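Local coordinates for 50S ribosomal protein L16 arginine hydroxylase (Escherichia coli, PDB 4CCL) that hydroxylates a specific arginine of ribosomal protein uL16, using iron(II), 2-oxoglutarate and molecular oxygen, and works as a homodimer, at residues 18-26 with 167-175; 265-275 with 310-321. One frame throughout, in Å; residues are numbered along the deposited sequence.

Contact 1: 18-26 with 167-175; sequences QKRPVVLKR and AIIDEELEP
V23 meets I169 methyl to methyl, V23 CG2 lying 3.9 Å from I169 CG2, while V23 and the carboxylate of E171 point at each other, E171 OE2 3.8 Å from V23 CG2. The other methyl is turned along the strand, so that V23 CG1 reaches L173 CD1 at 4.2 Å; CG1 anti to the backbone N (chi1 175°) is what spreads the two branches this way. I169 is likewise shared: besides its CG2 on the valine, its CD1 sits 4.2 Å from P21 CB. Short beta-branched chains and a proline suit this seam, where no hydrogen bond crosses and apolar contact does most of the work. K25 NZ is 4.5 Å from E171 OE1, beyond a salt bridge, and takes D177 instead; R20 crosses I168 at about a right angle, R20 NH2 3.8 Å from I168 CD1, and pairs with E146. I168 and I169 form a classic beta bulge opposite V144. Strands 22-24 and 169-173 approach to 9.0 Å between their axes, their directions 21° apart, as facing layers of the JmjC double-stranded beta-helix: 22-24 edges the larger sheet beside 178-181, and 167-173 edges the smaller one beside 140-145.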
# COMPACT_ATOMS: atom_id res chain seq x y z
N GLN B 18 20.27 17.51 -14.57
CA GLN B 18 18.88 17.21 -14.88
C GLN B 18 18.38 17.93 -16.14
O GLN B 18 17.17 18.12 -16.32
CB GLN B 18 17.97 17.54 -13.69
CG GLN B 18 18.01 16.52 -12.57
CD GLN B 18 16.90 15.50 -12.69
OE1 GLN B 18 15.75 15.84 -12.93
NE2 GLN B 18 17.25 14.22 -12.52
N LYS B 19 19.30 18.32 -17.02
CA LYS B 19 18.93 19.02 -18.24
C LYS B 19 19.59 18.42 -19.49
O LYS B 19 18.92 17.83 -20.33
CB LYS B 19 19.28 20.50 -18.14
CG LYS B 19 18.69 21.18 -16.91
CD LYS B 19 19.12 22.63 -16.81
CE LYS B 19 18.86 23.18 -15.41
NZ LYS B 19 19.75 22.53 -14.41
N ARG B 20 20.91 18.58 -19.58
CA ARG B 20 21.67 18.17 -20.76
C ARG B 20 22.89 17.37 -20.36
O ARG B 20 23.50 17.63 -19.32
CB ARG B 20 22.12 19.40 -21.56
CG ARG B 20 21.00 20.37 -21.91
CD ARG B 20 19.95 19.72 -22.79
NE ARG B 20 20.48 19.33 -24.09
CZ ARG B 20 19.80 18.61 -24.98
NH1 ARG B 20 18.58 18.19 -24.71
NH2 ARG B 20 20.36 18.31 -26.15
N PRO B 21 23.27 16.39 -21.19
CA PRO B 21 24.49 15.62 -20.94
C PRO B 21 25.76 16.38 -21.32
O PRO B 21 25.72 17.25 -22.19
CB PRO B 21 24.32 14.40 -21.84
CG PRO B 21 23.47 14.87 -22.95
CD PRO B 21 22.52 15.86 -22.34
N VAL B 22 26.87 16.05 -20.67
CA VAL B 22 28.16 16.62 -21.04
C VAL B 22 29.27 15.60 -20.96
O VAL B 22 29.17 14.61 -20.24
CB VAL B 22 28.57 17.82 -20.15
CG1 VAL B 22 28.76 19.07 -20.99
CG2 VAL B 22 27.57 18.05 -19.03
N VAL B 23 30.34 15.84 -21.71
CA VAL B 23 31.59 15.15 -21.48
C VAL B 23 32.48 16.11 -20.72
O VAL B 23 32.80 17.19 -21.21
CB VAL B 23 32.29 14.75 -22.79
CG1 VAL B 23 33.65 14.14 -22.49
CG2 VAL B 23 31.43 13.78 -23.58
N LEU B 24 32.87 15.73 -19.52
CA LEU B 24 33.76 16.56 -18.74
C LEU B 24 35.15 15.96 -18.91
O LEU B 24 35.44 14.88 -18.38
CB LEU B 24 33.35 16.54 -17.27
CG LEU B 24 31.87 16.80 -16.99
CD1 LEU B 24 31.49 16.38 -15.58
CD2 LEU B 24 31.52 18.27 -17.23
N LYS B 25 36.00 16.66 -19.65
CA LYS B 25 37.31 16.15 -20.00
C LYS B 25 38.26 16.39 -18.84
O LYS B 25 38.29 17.49 -18.28
CB LYS B 25 37.84 16.83 -21.26
CG LYS B 25 36.99 16.62 -22.51
CD LYS B 25 37.71 15.78 -23.56
CE LYS B 25 37.57 14.29 -23.29
NZ LYS B 25 38.48 13.50 -24.16
N ARG B 26 39.03 15.37 -18.49
CA ARG B 26 39.97 15.42 -17.37
C ARG B 26 39.26 15.86 -16.09
O ARG B 26 39.76 16.72 -15.36
CB ARG B 26 41.13 16.37 -17.67
CG ARG B 26 41.86 16.09 -18.97
CD ARG B 26 43.07 15.19 -18.77
NE ARG B 26 44.27 15.78 -19.36
CZ ARG B 26 45.33 16.17 -18.66
NH1 ARG B 26 45.36 16.02 -17.35
NH2 ARG B 26 46.38 16.70 -19.29
N ALA B 167 23.58 10.10 -32.68
CA ALA B 167 24.28 10.61 -31.51
C ALA B 167 24.45 12.12 -31.51
O ALA B 167 24.91 12.71 -32.49
CB ALA B 167 25.64 9.93 -31.37
N ILE B 168 24.06 12.76 -30.40
CA ILE B 168 24.41 14.16 -30.18
C ILE B 168 25.77 14.24 -29.49
O ILE B 168 26.38 15.30 -29.40
CB ILE B 168 23.36 14.91 -29.35
CG1 ILE B 168 23.32 14.40 -27.91
CG2 ILE B 168 21.99 14.79 -30.00
CD1 ILE B 168 22.33 15.13 -27.03
N ILE B 169 26.24 13.10 -28.99
CA ILE B 169 27.61 12.99 -28.48
C ILE B 169 28.24 11.71 -28.99
O ILE B 169 27.73 10.63 -28.74
CB ILE B 169 27.66 13.00 -26.94
CG1 ILE B 169 27.25 14.36 -26.38
CG2 ILE B 169 29.05 12.63 -26.45
CD1 ILE B 169 27.19 14.42 -24.86
N ASP B 170 29.34 11.82 -29.73
CA ASP B 170 30.12 10.64 -30.08
C ASP B 170 31.59 10.94 -29.79
O ASP B 170 32.20 11.75 -30.49
CB ASP B 170 29.92 10.30 -31.56
CG ASP B 170 30.42 8.91 -31.93
OD1 ASP B 170 31.40 8.44 -31.31
OD2 ASP B 170 29.83 8.29 -32.84
N GLU B 171 32.17 10.25 -28.81
CA GLU B 171 33.53 10.58 -28.38
C GLU B 171 34.28 9.37 -27.82
O GLU B 171 33.68 8.38 -27.44
CB GLU B 171 33.54 11.70 -27.33
CG GLU B 171 33.05 13.06 -27.82
CD GLU B 171 33.45 14.20 -26.90
OE1 GLU B 171 34.50 14.08 -26.22
OE2 GLU B 171 32.73 15.22 -26.86
N GLU B 172 35.61 9.48 -27.78
CA GLU B 172 36.44 8.47 -27.13
C GLU B 172 36.94 9.03 -25.81
O GLU B 172 37.56 10.09 -25.78
CB GLU B 172 37.63 8.11 -28.02
CG GLU B 172 37.25 7.58 -29.38
CD GLU B 172 38.45 7.48 -30.31
OE1 GLU B 172 39.45 8.17 -30.05
OE2 GLU B 172 38.38 6.71 -31.29
N LEU B 173 36.68 8.31 -24.73
CA LEU B 173 37.01 8.82 -23.39
C LEU B 173 38.38 8.36 -22.90
O LEU B 173 38.69 7.17 -22.88
CB LEU B 173 35.92 8.44 -22.39
CG LEU B 173 34.81 9.46 -22.15
CD1 LEU B 173 34.30 10.06 -23.45
CD2 LEU B 173 33.66 8.84 -21.37
N GLU B 174 39.21 9.33 -22.53
CA GLU B 174 40.52 9.05 -21.96
C GLU B 174 40.35 8.90 -20.45
O GLU B 174 39.36 9.38 -19.90
CB GLU B 174 41.48 10.20 -22.29
CG GLU B 174 41.38 10.73 -23.72
CD GLU B 174 42.04 9.82 -24.74
OE1 GLU B 174 42.46 8.70 -24.38
OE2 GLU B 174 42.15 10.23 -25.92
N PRO B 175 41.28 8.20 -19.79
CA PRO B 175 41.20 8.06 -18.33
C PRO B 175 41.11 9.41 -17.62
O PRO B 175 41.91 10.31 -17.90
CB PRO B 175 42.51 7.35 -17.96
CG PRO B 175 43.38 7.44 -19.19
CD PRO B 175 42.43 7.46 -20.34

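Contact 2: 265-275 with 310-321; sequences KQWFGEFISQS and RVLRIGDDVYAN
K265 lays its aliphatic chain along I314, CG 3.7 Å from I314 CG2, where helix 263-272 lies along a beta-hairpin of the winged-helix region. The hairpin's strands 311-314 and 317-320 are joined by a type II' turn, and the second runs at 31° to the helix. A lysine suits this margin, because its methylenes pack while NZ goes on to pair with E262. F268 then receives I314 CD1 at its ring edge, 4.1 Å from F268 CD2; the phenylalanine and I314 also touch L250 and M247 of the second subunit, respectively.

At G269 the helix comes down directly on an aromatic ring. The glycine CA stands 3.4 Å above the centroid of the Y319 ring, only 3° off its normal, a CH-pi contact that the lack of a side chain permits. One turn on, I272 CG2 meets L312 CD1 at 3.5 Å, the two side chains crossing at about a right angle. The I272 carbonyl, near the end of the helix, is gripped side-on by R310, with NE 2.8 Å and NH2 3.0 Å from I272 O and the acceptor in the guanidinium plane. Further bonds to the carbonyls of W106 and I108 help fix that flat group.

S273 turns OG between its backbone N and carbonyl carbon (chi1 50°), back toward the helix, where OG donates to G269 O at 2.6 Å; OG is also hydrogen-bonded to G322 N. Beyond the helix, N321 ND2 is hydrogen-bonded to Y368 OH, and S275 N donates to a water 3.0 Å away, which in turn donates to N321 OD1.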
# COMPACT_ATOMS: atom_id res chain seq x y z
N LYS B 265 7.30 12.45 7.47
CA LYS B 265 8.72 12.71 7.67
C LYS B 265 9.44 11.48 8.20
O LYS B 265 10.55 11.16 7.77
CB LYS B 265 8.91 13.87 8.65
CG LYS B 265 10.35 14.11 9.06
CD LYS B 265 10.44 14.84 10.38
CE LYS B 265 9.65 16.15 10.35
NZ LYS B 265 9.66 16.83 11.68
N GLN B 266 8.79 10.80 9.13
CA GLN B 266 9.37 9.63 9.78
C GLN B 266 9.46 8.48 8.78
O GLN B 266 10.51 7.84 8.66
CB GLN B 266 8.53 9.23 10.99
CG GLN B 266 9.24 8.35 11.99
CD GLN B 266 9.04 8.83 13.41
OE1 GLN B 266 9.00 10.04 13.67
NE2 GLN B 266 8.89 7.90 14.34
N TRP B 267 8.37 8.22 8.07
CA TRP B 267 8.39 7.16 7.06
C TRP B 267 9.48 7.40 6.02
O TRP B 267 10.26 6.49 5.73
CB TRP B 267 7.07 7.02 6.31
CG TRP B 267 7.28 6.26 5.02
CD1 TRP B 267 7.60 4.93 4.90
CD2 TRP B 267 7.25 6.78 3.69
NE1 TRP B 267 7.74 4.60 3.58
CE2 TRP B 267 7.53 5.72 2.81
CE3 TRP B 267 6.99 8.05 3.15
CZ2 TRP B 267 7.56 5.87 1.43
CZ3 TRP B 267 7.03 8.20 1.77
CH2 TRP B 267 7.31 7.12 0.93
N PHE B 268 9.51 8.60 5.45
CA PHE B 268 10.49 8.89 4.41
C PHE B 268 11.90 8.81 4.97
O PHE B 268 12.83 8.39 4.28
CB PHE B 268 10.25 10.26 3.77
CG PHE B 268 11.02 10.46 2.50
CD1 PHE B 268 10.61 9.86 1.32
CD2 PHE B 268 12.17 11.24 2.47
CE1 PHE B 268 11.31 10.03 0.15
CE2 PHE B 268 12.87 11.42 1.30
CZ PHE B 268 12.44 10.81 0.14
N GLY B 269 12.05 9.20 6.23
CA GLY B 269 13.31 9.08 6.93
C GLY B 269 13.77 7.64 6.96
O GLY B 269 14.92 7.34 6.62
N GLU B 270 12.87 6.74 7.33
CA GLU B 270 13.19 5.31 7.41
C GLU B 270 13.41 4.67 6.03
O GLU B 270 14.18 3.72 5.90
CB GLU B 270 12.11 4.56 8.19
CG GLU B 270 11.96 4.99 9.64
CD GLU B 270 10.90 4.20 10.39
OE1 GLU B 270 10.42 3.19 9.85
OE2 GLU B 270 10.56 4.60 11.53
N PHE B 271 12.74 5.20 5.02
CA PHE B 271 12.81 4.66 3.66
C PHE B 271 14.11 5.07 2.98
O PHE B 271 14.97 4.24 2.70
CB PHE B 271 11.59 5.13 2.85
CG PHE B 271 11.66 4.83 1.36
CD1 PHE B 271 12.30 3.70 0.87
CD2 PHE B 271 11.04 5.69 0.46
CE1 PHE B 271 12.34 3.45 -0.50
CE2 PHE B 271 11.08 5.44 -0.90
CZ PHE B 271 11.73 4.32 -1.38
N ILE B 272 14.25 6.37 2.74
CA ILE B 272 15.34 6.91 1.93
C ILE B 272 16.73 6.62 2.49
O ILE B 272 17.73 6.68 1.76
CB ILE B 272 15.15 8.43 1.70
CG1 ILE B 272 15.96 8.91 0.48
CG2 ILE B 272 15.50 9.22 2.95
CD1 ILE B 272 15.46 8.35 -0.83
N SER B 273 16.81 6.28 3.77
CA SER B 273 18.09 5.96 4.40
C SER B 273 18.52 4.51 4.13
O SER B 273 19.63 4.11 4.49
CB SER B 273 18.05 6.24 5.90
OG SER B 273 16.91 5.66 6.51
N GLN B 274 17.64 3.74 3.50
CA GLN B 274 17.95 2.37 3.12
C GLN B 274 18.63 2.30 1.75
O GLN B 274 18.29 3.06 0.84
CB GLN B 274 16.68 1.51 3.12
CG GLN B 274 16.61 0.51 4.26
CD GLN B 274 15.19 0.11 4.60
OE1 GLN B 274 14.90 -1.07 4.83
NE2 GLN B 274 14.29 1.09 4.65
N SER B 275 19.60 1.40 1.62
CA SER B 275 20.34 1.25 0.37
C SER B 275 19.67 0.26 -0.58
O SER B 275 19.12 -0.76 -0.15
CB SER B 275 21.79 0.81 0.66
OG SER B 275 22.52 0.64 -0.55
N ARG B 310 23.73 4.69 4.34
CA ARG B 310 23.14 6.01 4.18
C ARG B 310 22.72 6.63 5.51
O ARG B 310 21.95 6.03 6.27
CB ARG B 310 21.97 5.95 3.20
CG ARG B 310 22.38 5.48 1.81
CD ARG B 310 21.22 4.94 0.99
NE ARG B 310 20.22 5.96 0.68
CZ ARG B 310 20.38 6.89 -0.26
NH1 ARG B 310 21.49 6.94 -0.97
NH2 ARG B 310 19.42 7.78 -0.47
N VAL B 311 23.23 7.82 5.79
CA VAL B 311 22.86 8.56 6.99
C VAL B 311 22.33 9.93 6.59
O VAL B 311 23.06 10.75 6.03
CB VAL B 311 24.07 8.73 7.93
CG1 VAL B 311 23.62 9.30 9.26
CG2 VAL B 311 24.77 7.40 8.13
N LEU B 312 21.06 10.17 6.87
CA LEU B 312 20.40 11.38 6.36
C LEU B 312 19.68 12.14 7.46
O LEU B 312 19.06 11.55 8.34
CB LEU B 312 19.42 11.01 5.25
CG LEU B 312 20.06 10.26 4.08
CD1 LEU B 312 19.00 9.65 3.18
CD2 LEU B 312 20.98 11.17 3.30
N ARG B 313 19.74 13.47 7.39
CA ARG B 313 19.09 14.30 8.39
C ARG B 313 17.82 14.94 7.84
O ARG B 313 17.86 15.67 6.85
CB ARG B 313 20.05 15.37 8.90
CG ARG B 313 19.42 16.30 9.93
CD ARG B 313 20.34 17.46 10.28
NE ARG B 313 21.34 17.10 11.27
CZ ARG B 313 21.11 17.05 12.58
NH1 ARG B 313 19.90 17.32 13.05
NH2 ARG B 313 22.08 16.72 13.42
N ILE B 314 16.69 14.66 8.49
CA ILE B 314 15.44 15.34 8.18
C ILE B 314 14.97 16.06 9.43
O ILE B 314 14.57 15.43 10.41
CB ILE B 314 14.36 14.36 7.69
CG1 ILE B 314 14.98 13.32 6.75
CG2 ILE B 314 13.22 15.11 7.01
CD1 ILE B 314 13.99 12.66 5.81
N GLY B 315 14.99 17.39 9.39
CA GLY B 315 14.75 18.18 10.58
C GLY B 315 15.80 17.88 11.63
O GLY B 315 17.00 17.90 11.35
N ASP B 316 15.35 17.59 12.85
CA ASP B 316 16.25 17.28 13.95
C ASP B 316 16.47 15.78 14.15
O ASP B 316 17.15 15.36 15.09
CB ASP B 316 15.76 17.94 15.24
CG ASP B 316 15.91 19.44 15.22
OD1 ASP B 316 14.99 20.14 14.75
OD2 ASP B 316 16.97 19.94 15.67
N ASP B 317 15.87 14.96 13.28
CA ASP B 317 16.01 13.51 13.37
C ASP B 317 17.04 13.02 12.36
O ASP B 317 17.09 13.52 11.24
CB ASP B 317 14.67 12.84 13.09
CG ASP B 317 13.51 13.54 13.77
OD1 ASP B 317 13.62 13.83 14.98
OD2 ASP B 317 12.50 13.80 13.10
N VAL B 318 17.84 12.03 12.74
CA VAL B 318 18.78 11.45 11.79
C VAL B 318 18.34 10.02 11.49
O VAL B 318 17.65 9.41 12.29
CB VAL B 318 20.24 11.56 12.30
CG1 VAL B 318 21.20 10.82 11.38
CG2 VAL B 318 20.64 13.02 12.40
N TYR B 319 18.65 9.51 10.30
CA TYR B 319 18.28 8.15 9.94
C TYR B 319 19.46 7.41 9.33
O TYR B 319 20.03 7.85 8.33
CB TYR B 319 17.10 8.16 8.96
CG TYR B 319 15.86 8.84 9.50
CD1 TYR B 319 15.70 10.21 9.37
CD2 TYR B 319 14.86 8.11 10.13
CE1 TYR B 319 14.57 10.84 9.86
CE2 TYR B 319 13.73 8.74 10.62
CZ TYR B 319 13.59 10.10 10.49
OH TYR B 319 12.46 10.73 10.97
N ALA B 320 19.82 6.29 9.94
CA ALA B 320 20.88 5.44 9.42
C ALA B 320 20.34 4.07 9.06
O ALA B 320 19.95 3.29 9.93
CB ALA B 320 22.00 5.31 10.45
N ASN B 321 20.32 3.77 7.76
CA ASN B 321 19.91 2.46 7.25
C ASN B 321 18.52 2.04 7.75
O ASN B 321 18.33 0.92 8.22
CB ASN B 321 20.98 1.41 7.55
CG ASN B 321 20.71 0.07 6.89
OD1 ASN B 321 20.67 -0.03 5.66
ND2 ASN B 321 20.53 -0.96 7.70
O HOH W 1 19.78 -0.94 3.53

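How the contacts relate
Contact 1 closes before contact 2 opens along the chain, and the two lie on opposite sides of its centre, with centres 34 Å apart and nearest atoms about 13 Å apart. They share no strand or helix. Contact 1 joins the edges of two sheets in the JmjC catalytic part, whereas contact 2 fastens helix 263-272 to a three-stranded sheet in the winged-helix region. Each also reaches the second subunit: Q18 and K19 of segment 18-26 meet its S229 to P231 segment, and contact 2 packs against its M247 and L250. The homodimer interface therefore draws on residues of both contacts, in the oxygenase part and in the winged-helix region.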